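Local coordinates for protein putative alpha-L-fucosidase (Bacteroides thetaiotaomicron, PDB 3EYP) that probably hydrolyses alpha-L-fucosidic linkages as a glycoside hydrolase family 29 enzyme, with an F5/8 type C domain following its TIM-barrel part, at residues R207-E212 and G238-M243; K365-F370 and Q434-I439; E34-E39 and F263-E268. All coordinates share one frame; numbering follows the deposited sequence. Where two conformers were deposited one is given.

Contact 1: R207-E212 and G238-M243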
loop_
_atom_site.group_PDB
_atom_site.type_symbol
_atom_site.label_atom_id
_atom_site.label_comp_id
_atom_site.label_asym_id
_atom_site.label_seq_id
_atom_site.Cartn_x
_atom_site.Cartn_y
_atom_site.Cartn_z
ATOM N N ARG A 207 -3.834 0.933 -8.408
ATOM C CA ARG A 207 -4.417 2.247 -8.612
ATOM C C ARG A 207 -4.303 3.160 -7.419
ATOM O O ARG A 207 -4.127 2.730 -6.275
ATOM C CB ARG A 207 -5.934 2.084 -8.924
ATOM C CG ARG A 207 -6.793 1.530 -7.749
ATOM C CD ARG A 207 -8.327 1.441 -8.109
ATOM N NE ARG A 207 -9.187 1.418 -6.924
ATOM C CZ ARG A 207 -9.798 0.334 -6.433
ATOM N NH1 ARG A 207 -9.545 -0.864 -6.931
ATOM N NH2 ARG A 207 -10.562 0.424 -5.345
ATOM N N TRP A 208 -4.531 4.436 -7.699
ATOM C CA TRP A 208 -4.828 5.417 -6.655
ATOM C C TRP A 208 -6.249 5.270 -6.079
ATOM O O TRP A 208 -7.148 4.723 -6.685
ATOM C CB TRP A 208 -4.640 6.844 -7.171
ATOM C CG TRP A 208 -4.573 7.858 -6.095
ATOM C CD1 TRP A 208 -3.913 7.763 -4.903
ATOM C CD2 TRP A 208 -5.150 9.164 -6.137
ATOM N NE1 TRP A 208 -4.069 8.937 -4.193
ATOM C CE2 TRP A 208 -4.816 9.810 -4.938
ATOM C CE3 TRP A 208 -5.930 9.846 -7.083
ATOM C CZ2 TRP A 208 -5.227 11.129 -4.660
ATOM C CZ3 TRP A 208 -6.323 11.144 -6.818
ATOM C CH2 TRP A 208 -5.971 11.769 -5.631
ATOM N N MET A 209 -6.438 5.807 -4.879
ATOM C CA MET A 209 -7.704 5.648 -4.196
ATOM C C MET A 209 -8.389 6.957 -3.869
ATOM O O MET A 209 -9.227 7.023 -3.013
ATOM C CB MET A 209 -7.582 4.803 -2.933
ATOM C CG MET A 209 -6.266 4.888 -2.290
ATOM S SD MET A 209 -5.753 6.479 -1.671
ATOM C CE MET A 209 -6.766 6.570 -0.210
ATOM N N GLY A 210 -7.936 7.997 -4.518
ATOM C CA GLY A 210 -8.581 9.285 -4.559
ATOM C C GLY A 210 -8.370 10.327 -3.474
ATOM O O GLY A 210 -8.901 11.424 -3.589
ATOM N N ASN A 211 -7.657 9.993 -2.411
ATOM C CA ASN A 211 -7.188 10.979 -1.407
ATOM C C ASN A 211 -5.790 10.697 -0.855
ATOM O O ASN A 211 -5.212 9.646 -1.104
ATOM C CB ASN A 211 -8.183 11.166 -0.256
ATOM C CG ASN A 211 -8.266 9.945 0.649
ATOM O OD1 ASN A 211 -7.351 9.694 1.413
ATOM N ND2 ASN A 211 -9.382 9.150 0.540
ATOM N N GLU A 212 -5.228 11.680 -0.146
ATOM C CA GLU A 212 -3.875 11.503 0.402
ATOM C C GLU A 212 -3.982 11.573 1.883
ATOM O O GLU A 212 -3.065 12.054 2.567
ATOM C CB GLU A 212 -2.884 12.574 -0.096
ATOM C CG GLU A 212 -2.629 12.485 -1.573
ATOM C CD GLU A 212 -1.795 13.641 -2.160
ATOM O OE1 GLU A 212 -1.414 14.613 -1.446
ATOM O OE2 GLU A 212 -1.542 13.548 -3.376
ATOM N N GLY A 238 -15.303 5.420 -7.534
ATOM C CA GLY A 238 -14.729 4.354 -8.350
ATOM C C GLY A 238 -13.297 4.020 -7.975
ATOM O O GLY A 238 -12.837 2.883 -8.111
ATOM N N LEU A 239 -12.576 5.035 -7.511
ATOM C CA LEU A 239 -11.196 4.824 -7.114
ATOM C C LEU A 239 -11.122 4.411 -5.673
ATOM O O LEU A 239 -10.372 3.529 -5.308
ATOM C CB LEU A 239 -10.346 6.075 -7.372
ATOM C CG LEU A 239 -10.036 6.492 -8.822
ATOM C CD1 LEU A 239 -9.175 7.745 -8.856
ATOM C CD2 LEU A 239 -9.326 5.370 -9.545
ATOM N N ASN A 240 -11.861 5.108 -4.837
ATOM C CA ASN A 240 -11.753 4.946 -3.388
ATOM C C ASN A 240 -12.413 3.610 -2.906
ATOM O O ASN A 240 -11.923 2.954 -2.017
ATOM C CB ASN A 240 -12.378 6.156 -2.670
ATOM C CG ASN A 240 -12.169 6.155 -1.192
ATOM O OD1 ASN A 240 -13.142 5.971 -0.433
ATOM N ND2 ASN A 240 -10.893 6.420 -0.729
ATOM N N GLU A 241 -13.555 3.290 -3.494
ATOM C CA GLU A 241 -14.337 2.064 -3.164
ATOM C C GLU A 241 -14.161 0.937 -4.140
ATOM O O GLU A 241 -14.371 -0.232 -3.830
ATOM C CB GLU A 241 -15.821 2.396 -3.006
ATOM C CG GLU A 241 -16.024 3.297 -1.770
ATOM C CD GLU A 241 -17.460 3.664 -1.416
ATOM O OE1 GLU A 241 -18.384 3.019 -1.951
ATOM O OE2 GLU A 241 -17.635 4.612 -0.598
ATOM N N GLY A 242 -13.882 1.318 -5.367
ATOM C CA GLY A 242 -13.783 0.403 -6.432
ATOM C C GLY A 242 -15.213 -0.020 -6.760
ATOM O O GLY A 242 -16.155 0.620 -6.341
ATOM N N MET A 243 -15.322 -1.065 -7.551
ATOM C CA MET A 243 -16.638 -1.622 -7.940
ATOM C C MET A 243 -16.613 -3.157 -7.947
ATOM O O MET A 243 -15.701 -3.788 -8.512
ATOM C CB MET A 243 -17.057 -1.115 -9.349
ATOM C CG MET A 243 -16.909 0.414 -9.653
ATOM S SD MET A 243 -17.075 0.843 -11.394
ATOM C CE MET A 243 -16.166 2.417 -11.390
#

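Contact 2: K365-F370 and Q434-I439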
loop_
_atom_site.group_PDB
_atom_site.type_symbol
_atom_site.label_atom_id
_atom_site.label_comp_id
_atom_site.label_asym_id
_atom_site.label_seq_id
_atom_site.Cartn_x
_atom_site.Cartn_y
_atom_site.Cartn_z
ATOM N N LYS A 365 -23.666 -18.706 1.572
ATOM C CA LYS A 365 -23.894 -18.432 3.014
ATOM C C LYS A 365 -23.258 -19.478 3.921
ATOM O O LYS A 365 -23.171 -20.670 3.575
ATOM C CB LYS A 365 -25.396 -18.301 3.364
ATOM C CG LYS A 365 -26.170 -17.217 2.625
ATOM C CD LYS A 365 -27.591 -17.099 3.129
ATOM C CE LYS A 365 -28.155 -15.642 2.976
ATOM N NZ LYS A 365 -27.961 -14.567 4.138
ATOM N N ALA A 366 -22.769 -18.980 5.059
ATOM C CA ALA A 366 -22.311 -19.808 6.193
ATOM C C ALA A 366 -22.362 -19.108 7.525
ATOM O O ALA A 366 -22.159 -17.887 7.652
ATOM C CB ALA A 366 -20.933 -20.359 5.960
ATOM N N ASP A 367 -22.618 -19.924 8.532
ATOM C CA ASP A 367 -22.625 -19.465 9.918
ATOM C C ASP A 367 -21.664 -20.331 10.697
ATOM O O ASP A 367 -21.783 -21.551 10.663
ATOM C CB ASP A 367 -24.005 -19.615 10.540
ATOM C CG ASP A 367 -25.000 -18.518 10.111
ATOM O OD1 ASP A 367 -24.594 -17.404 9.684
ATOM O OD2 ASP A 367 -26.239 -18.776 10.244
ATOM N N ILE A 368 -20.735 -19.659 11.371
ATOM C CA ILE A 368 -19.676 -20.256 12.174
ATOM C C ILE A 368 -19.685 -19.737 13.607
ATOM O O ILE A 368 -19.663 -18.525 13.882
ATOM C CB ILE A 368 -18.270 -20.002 11.599
ATOM C CG1 ILE A 368 -18.177 -20.362 10.083
ATOM C CG2 ILE A 368 -17.280 -20.808 12.380
ATOM C CD1 ILE A 368 -18.625 -19.268 9.102
ATOM N N ILE A 369 -19.739 -20.686 14.528
ATOM C CA ILE A 369 -19.875 -20.360 15.952
ATOM C C ILE A 369 -18.657 -20.883 16.654
ATOM O O ILE A 369 -18.278 -22.047 16.512
ATOM C CB ILE A 369 -21.184 -20.941 16.558
ATOM C CG1 ILE A 369 -22.348 -20.244 15.905
ATOM C CG2 ILE A 369 -21.242 -20.758 18.124
ATOM C CD1 ILE A 369 -23.753 -20.724 16.380
ATOM N N PHE A 370 -18.025 -19.974 17.367
ATOM C CA PHE A 370 -16.832 -20.273 18.108
ATOM C C PHE A 370 -17.231 -20.245 19.547
ATOM O O PHE A 370 -17.686 -19.225 20.048
ATOM C CB PHE A 370 -15.727 -19.234 17.835
ATOM C CG PHE A 370 -15.369 -19.090 16.377
ATOM C CD1 PHE A 370 -14.285 -19.737 15.865
ATOM C CD2 PHE A 370 -16.143 -18.329 15.537
ATOM C CE1 PHE A 370 -13.954 -19.602 14.507
ATOM C CE2 PHE A 370 -15.835 -18.200 14.191
ATOM C CZ PHE A 370 -14.750 -18.828 13.691
ATOM N N GLN A 434 -19.179 -16.819 23.455
ATOM C CA GLN A 434 -19.231 -17.323 22.076
ATOM C C GLN A 434 -19.271 -16.192 21.066
ATOM O O GLN A 434 -19.777 -15.118 21.337
ATOM C CB GLN A 434 -20.489 -18.162 21.879
ATOM C CG GLN A 434 -20.623 -19.349 22.808
ATOM C CD GLN A 434 -21.898 -20.065 22.507
ATOM O OE1 GLN A 434 -22.968 -19.595 22.888
ATOM N NE2 GLN A 434 -21.814 -21.145 21.733
ATOM N N VAL A 435 -18.704 -16.483 19.911
ATOM C CA VAL A 435 -18.634 -15.554 18.785
ATOM C C VAL A 435 -19.159 -16.226 17.548
ATOM O O VAL A 435 -18.744 -17.342 17.193
ATOM C CB VAL A 435 -17.165 -15.098 18.479
ATOM C CG1 VAL A 435 -17.099 -14.177 17.176
ATOM C CG2 VAL A 435 -16.524 -14.436 19.689
ATOM N N ARG A 436 -20.039 -15.513 16.879
ATOM C CA ARG A 436 -20.588 -15.961 15.602
ATOM C C ARG A 436 -20.146 -15.131 14.399
ATOM O O ARG A 436 -20.306 -13.906 14.369
ATOM C CB ARG A 436 -22.127 -16.002 15.634
ATOM C CG ARG A 436 -22.695 -16.526 14.342
ATOM C CD ARG A 436 -24.119 -17.023 14.449
ATOM N NE ARG A 436 -25.098 -15.956 14.565
ATOM C CZ ARG A 436 -26.398 -16.129 14.296
ATOM N NH1 ARG A 436 -27.255 -15.135 14.422
ATOM N NH2 ARG A 436 -26.830 -17.299 13.852
ATOM N N LEU A 437 -19.651 -15.844 13.397
ATOM C CA LEU A 437 -19.331 -15.254 12.083
ATOM C C LEU A 437 -20.394 -15.678 11.087
ATOM O O LEU A 437 -20.548 -16.870 10.783
ATOM C CB LEU A 437 -17.961 -15.701 11.609
ATOM C CG LEU A 437 -17.574 -15.285 10.193
ATOM C CD1 LEU A 437 -17.587 -13.714 10.035
ATOM C CD2 LEU A 437 -16.220 -15.909 9.841
ATOM N N ARG A 438 -21.162 -14.680 10.622
ATOM C CA ARG A 438 -22.185 -14.863 9.600
ATOM C C ARG A 438 -21.691 -14.394 8.228
ATOM O O ARG A 438 -21.476 -13.197 8.007
ATOM C CB ARG A 438 -23.461 -14.080 9.948
ATOM C CG ARG A 438 -24.003 -14.243 11.409
ATOM C CD ARG A 438 -25.524 -13.976 11.446
ATOM N NE ARG A 438 -26.211 -15.155 10.908
ATOM C CZ ARG A 438 -27.538 -15.292 10.776
ATOM N NH1 ARG A 438 -28.039 -16.436 10.298
ATOM N NH2 ARG A 438 -28.357 -14.302 11.080
ATOM N N ILE A 439 -21.518 -15.359 7.327
ATOM C CA ILE A 439 -21.316 -15.117 5.889
ATOM C C ILE A 439 -22.692 -15.079 5.307
ATOM O O ILE A 439 -23.388 -16.106 5.240
ATOM C CB ILE A 439 -20.454 -16.224 5.185
ATOM C CG1 ILE A 439 -19.098 -16.340 5.833
ATOM C CG2 ILE A 439 -20.280 -15.955 3.630
ATOM C CD1 ILE A 439 -18.482 -15.037 6.151
HETATM O O HOH W 1 -25.349 -16.474 7.391
#

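Contact 3: E34-E39 and F263-E268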
loop_
_atom_site.group_PDB
_atom_site.type_symbol
_atom_site.label_atom_id
_atom_site.label_comp_id
_atom_site.label_asym_id
_atom_site.label_seq_id
_atom_site.Cartn_x
_atom_site.Cartn_y
_atom_site.Cartn_z
ATOM N N GLU A 34 15.414 23.869 -0.679
ATOM C CA GLU A 34 14.730 25.165 -0.818
ATOM C C GLU A 34 13.964 25.427 0.429
ATOM O O GLU A 34 13.771 24.539 1.242
ATOM C CB GLU A 34 13.781 25.191 -2.009
ATOM C CG GLU A 34 14.411 25.091 -3.395
ATOM C CD GLU A 34 13.532 25.732 -4.471
ATOM O OE1 GLU A 34 12.637 25.082 -5.055
ATOM O OE2 GLU A 34 13.704 26.939 -4.729
ATOM N N GLU A 35 13.510 26.680 0.575
ATOM C CA GLU A 35 12.759 27.076 1.763
ATOM C C GLU A 35 11.252 26.888 1.526
ATOM O O GLU A 35 10.628 27.507 0.681
ATOM C CB GLU A 35 13.094 28.510 2.192
ATOM C CG GLU A 35 14.582 28.815 2.322
ATOM C CD GLU A 35 15.371 27.882 3.259
ATOM O OE1 GLU A 35 14.948 27.639 4.414
ATOM O OE2 GLU A 35 16.455 27.414 2.839
ATOM N N TYR A 36 10.734 25.931 2.255
ATOM C CA TYR A 36 9.329 25.616 2.243
ATOM C C TYR A 36 8.773 25.309 0.884
ATOM O O TYR A 36 7.804 25.911 0.487
ATOM C CB TYR A 36 8.550 26.804 2.779
ATOM C CG TYR A 36 8.647 27.021 4.242
ATOM C CD1 TYR A 36 8.240 26.045 5.122
ATOM C CD2 TYR A 36 9.067 28.250 4.751
ATOM C CE1 TYR A 36 8.290 26.244 6.467
ATOM C CE2 TYR A 36 9.107 28.470 6.102
ATOM C CZ TYR A 36 8.718 27.469 6.957
ATOM O OH TYR A 36 8.772 27.666 8.313
ATOM N N VAL A 37 9.401 24.387 0.180
ATOM C CA VAL A 37 8.941 23.932 -1.154
ATOM C C VAL A 37 8.547 22.473 -1.190
ATOM O O VAL A 37 9.326 21.585 -0.810
ATOM C CB VAL A 37 9.983 24.266 -2.271
ATOM C CG1 VAL A 37 9.559 23.709 -3.583
ATOM C CG2 VAL A 37 10.215 25.769 -2.353
ATOM N N ASN A 38 7.318 22.239 -1.645
ATOM C CA ASN A 38 6.829 20.908 -1.909
ATOM C C ASN A 38 6.632 20.519 -3.333
ATOM O O ASN A 38 6.556 19.357 -3.681
ATOM C CB ASN A 38 5.524 20.665 -1.134
ATOM C CG ASN A 38 5.723 20.645 0.356
ATOM O OD1 ASN A 38 6.569 19.906 0.906
ATOM N ND2 ASN A 38 4.933 21.466 1.047
ATOM N N GLU A 39 6.533 21.539 -4.138
ATOM C CA GLU A 39 6.376 21.462 -5.539
ATOM C C GLU A 39 7.296 22.490 -6.183
ATOM O O GLU A 39 7.003 23.667 -6.205
ATOM C CB GLU A 39 4.916 21.744 -5.968
ATOM C CG GLU A 39 3.932 20.712 -5.510
ATOM C CD GLU A 39 4.085 19.363 -6.211
ATOM O OE1 GLU A 39 4.778 19.259 -7.263
ATOM O OE2 GLU A 39 3.455 18.379 -5.716
ATOM N N PHE A 263 7.586 16.694 1.373
ATOM C CA PHE A 263 8.997 16.965 1.522
ATOM C C PHE A 263 9.285 17.460 2.933
ATOM O O PHE A 263 8.399 17.887 3.670
ATOM C CB PHE A 263 9.477 17.962 0.440
ATOM C CG PHE A 263 9.619 17.352 -0.885
ATOM C CD1 PHE A 263 10.848 16.873 -1.311
ATOM C CD2 PHE A 263 8.495 17.182 -1.733
ATOM C CE1 PHE A 263 10.987 16.302 -2.540
ATOM C CE2 PHE A 263 8.618 16.613 -2.958
ATOM C CZ PHE A 263 9.843 16.136 -3.386
ATOM N N TYR A 264 10.550 17.366 3.325
ATOM C CA TYR A 264 10.969 17.754 4.696
ATOM C C TYR A 264 11.021 19.247 4.971
ATOM O O TYR A 264 11.642 20.028 4.219
ATOM C CB TYR A 264 12.364 17.182 5.068
ATOM C CG TYR A 264 12.731 17.478 6.491
ATOM C CD1 TYR A 264 12.365 16.599 7.525
ATOM C CD2 TYR A 264 13.452 18.626 6.828
ATOM C CE1 TYR A 264 12.697 16.892 8.846
ATOM C CE2 TYR A 264 13.755 18.915 8.134
ATOM C CZ TYR A 264 13.398 18.049 9.138
ATOM O OH TYR A 264 13.733 18.322 10.468
ATOM N N HIS A 265 10.372 19.615 6.088
ATOM C CA HIS A 265 10.503 20.960 6.673
ATOM C C HIS A 265 10.684 20.837 8.168
ATOM O O HIS A 265 9.947 20.167 8.855
ATOM C CB HIS A 265 9.286 21.860 6.301
ATOM C CG HIS A 265 8.863 21.708 4.883
ATOM N ND1 HIS A 265 9.640 22.144 3.824
ATOM C CD2 HIS A 265 7.795 21.077 4.339
ATOM C CE1 HIS A 265 9.048 21.802 2.692
ATOM N NE2 HIS A 265 7.945 21.129 2.981
ATOM N N ALA A 266 11.711 21.499 8.665
ATOM C CA ALA A 266 12.047 21.445 10.086
ATOM C C ALA A 266 10.895 21.831 10.966
ATOM O O ALA A 266 10.698 21.314 12.053
ATOM C CB ALA A 266 13.329 22.332 10.417
ATOM N N GLU A 267 10.087 22.719 10.453
ATOM C CA GLU A 267 8.958 23.233 11.227
ATOM C C GLU A 267 7.882 22.179 11.424
ATOM O O GLU A 267 6.990 22.330 12.240
ATOM C CB GLU A 267 8.348 24.466 10.554
ATOM C CG GLU A 267 9.308 25.674 10.511
ATOM C CD GLU A 267 10.222 25.716 9.272
ATOM O OE1 GLU A 267 10.276 24.721 8.521
ATOM O OE2 GLU A 267 10.870 26.773 9.059
ATOM N N GLU A 268 7.974 21.093 10.696
ATOM C CA GLU A 268 6.963 20.067 10.844
ATOM C C GLU A 268 7.443 18.950 11.741
ATOM O O GLU A 268 6.788 17.937 11.884
ATOM C CB GLU A 268 6.494 19.547 9.497
ATOM C CG GLU A 268 5.697 20.568 8.657
ATOM C CD GLU A 268 5.244 20.022 7.325
ATOM O OE1 GLU A 268 5.497 18.835 7.025
ATOM O OE2 GLU A 268 4.640 20.784 6.540
HETATM O O HOH W 2 11.757 23.856 4.269
#

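Contact 1: R207-E212 and G238-M243
At the edge of the Arg207 guanidinium, and in its plane, lies the carbonyl oxygen of Leu239, while Gly238 O sits over one face, 4.1 Å from Arg207 NE. The indole of Trp208 has its own backbone on one face: the N atoms of Gly210, over the ring centre, and Asn211, nearer the rim. Arg207 grips Leu239 O side-on with two nitrogens. Arg207 NE reaches Leu239 O at 2.9 Å on a carbonyl lone pair (153° at the hydrogen), whereas Arg207 NH2 meets Leu239 O at 3.1 Å from above the carbonyl plane. Arg207 CG takes the crowded position between backbone N and carbonyl carbon (chi1 66°), and the chain then runs extended to NE.

The accepting carbonyl belongs to the last turn of helix 236-240, so the loop that follows strand 193-195 of the TIM-barrel fold is pinned to a helix terminus. Beyond it the chain turns through Gly242, at positive phi, where a beta carbon would clash with Arg207 NH2. The same guanidinium also donates to Ile250 O and Trp221 O, which fixes its rotation.

A reciprocal bond runs from Asn240 ND2 to Met209 O at 2.9 Å, nearly along the C=O axis and straight at 160°, with the acceptor in the amide plane; Asn240 ND2 serves Glu215 O as well. Leu239 packs its CB 3.5 Å from Trp208 O, a buried oxygen with no hydrogen-bonding partner in the model, and Leu239 CD1 approaches Trp208 CE3 obliquely at 4.3 Å.

Contact 2: K365-F370 and Q434-I439
Asp367 OD1 is held by two donors, the NE of Arg438 and a water. Arg438 NE comes to Asp367 OD1 at 3.0 Å, almost straight (170° at the hydrogen) but from above the carboxylate plane. The water lies 2.6 Å from Asp367 OD1 and also reaches Ile439 O; it has more acceptors nearby than protons, so it can hardly serve all of them at once. On the other oxygen, Arg438 NH1 takes the syn lone pair of Asp367 OD2 at 3.0 Å, completing a side-on, two-nitrogen salt bridge. The two side chains run side by side, and a bend at chi3 of Arg438 (77°) brings the guanidinium round to the carboxylate.

Arg436 adds a long salt bridge, Arg436 NH2 to Asp367 OD2 at 3.9 Å, by charge alone, since no N-H points at the oxygen. Its NH1 lies 3.3 Å above the guanidinium plane of Arg438, and its stronger partner is Glu399; Trp407 makes a cation-pi contact with it.

Beneath this network, strands 366-370 and 434-439 run antiparallel (167°), with six backbone bonds shared by the hydrogen-bonded pairs Ala366-Ile439, Ile368-Leu437 and Phe370-Val435. Those residues form the apolar face: Ile368 CD1 meets Leu437 CD2 at 4.2 Å, and Phe370 brings its ring edge to the backbone, CD2 lying 3.2 Å from Val435 O. Phe370 and Leu437 touch Phe451, and Ile439 touches Ile448, both on strand 447-454 of the second antiparallel sheet, as expected for the beta-sandwich of an F5/8 type C domain.

The pairing is therefore two-sided: apolar toward the facing sheet, mainly charged on the other face, where Ile369 lies along the aliphatic part of Arg436 and Asp367, with Glu399, would probably offset part of the repulsion between two layered arginines.

Contact 3: E34-E39 and F263-E268
Asn38 OD1 accepts twice from the other segment. His265 NE2 donates to Asn38 OD1 at 2.8 Å, nearly straight (166° at the hydrogen), with the oxygen in the imidazole plane although the donor stands above the amide carbonyl plane. The second bond, Phe263 N to Asn38 OD1 at 3.4 Å, is weak. Asn38 ND2 makes a weak hydrogen bond to Ser261 OG. At the other ring nitrogen, His265 ND1 is 2.8 Å from a water that accepts from Tyr36 N at 3.1 Å, so both imidazole nitrogens have partners. Between them His265 CE1 faces Val37 O edge-on at 3.5 Å.

Farther out, Tyr36 OH donates to Glu267 OE2 at a very short 2.4 Å, arriving from above the carboxylate plane; a bend at chi2 of Glu267 (88°) carries the acid there. Tyr36 was modelled in two conformers, so that distance deserves caution. An alanine in place of His265 would remove the strong donor to Asn38 OD1 and the water's ring partner, and would probably loosen the link between the two loops.

Phe263 also packs edge-to-face against His27 and His77. The contact joins two beta-to-alpha loops, on the side where TIM barrels carry their active sites: they follow parallel strands 22-26 and 253-257, which flank strand 291-295, and lead into helices 56-65 and 275-283.

How the contacts relate
From the N terminus, residues 34-39 come first, after strand 22-26, and meet residues 263-268 only after 223 intervening residues, so contact 3 closes a long span that takes in most barrel strands. Contact 1 lies within that span, closing a short loop of 25 residues between 207-212 and 238-243; the nearest atoms of the two are about 7 Å apart. Contact 2 follows in series, closing 63 residues rich in strand and without helix between 365-370 and 434-439. No two contacts cross. Contact 1 thus ties a loop to a helix end, contact 3 ties two loops that follow barrel strands, and contact 2, centred about 51 Å from contact 3, pairs strands of the sandwich.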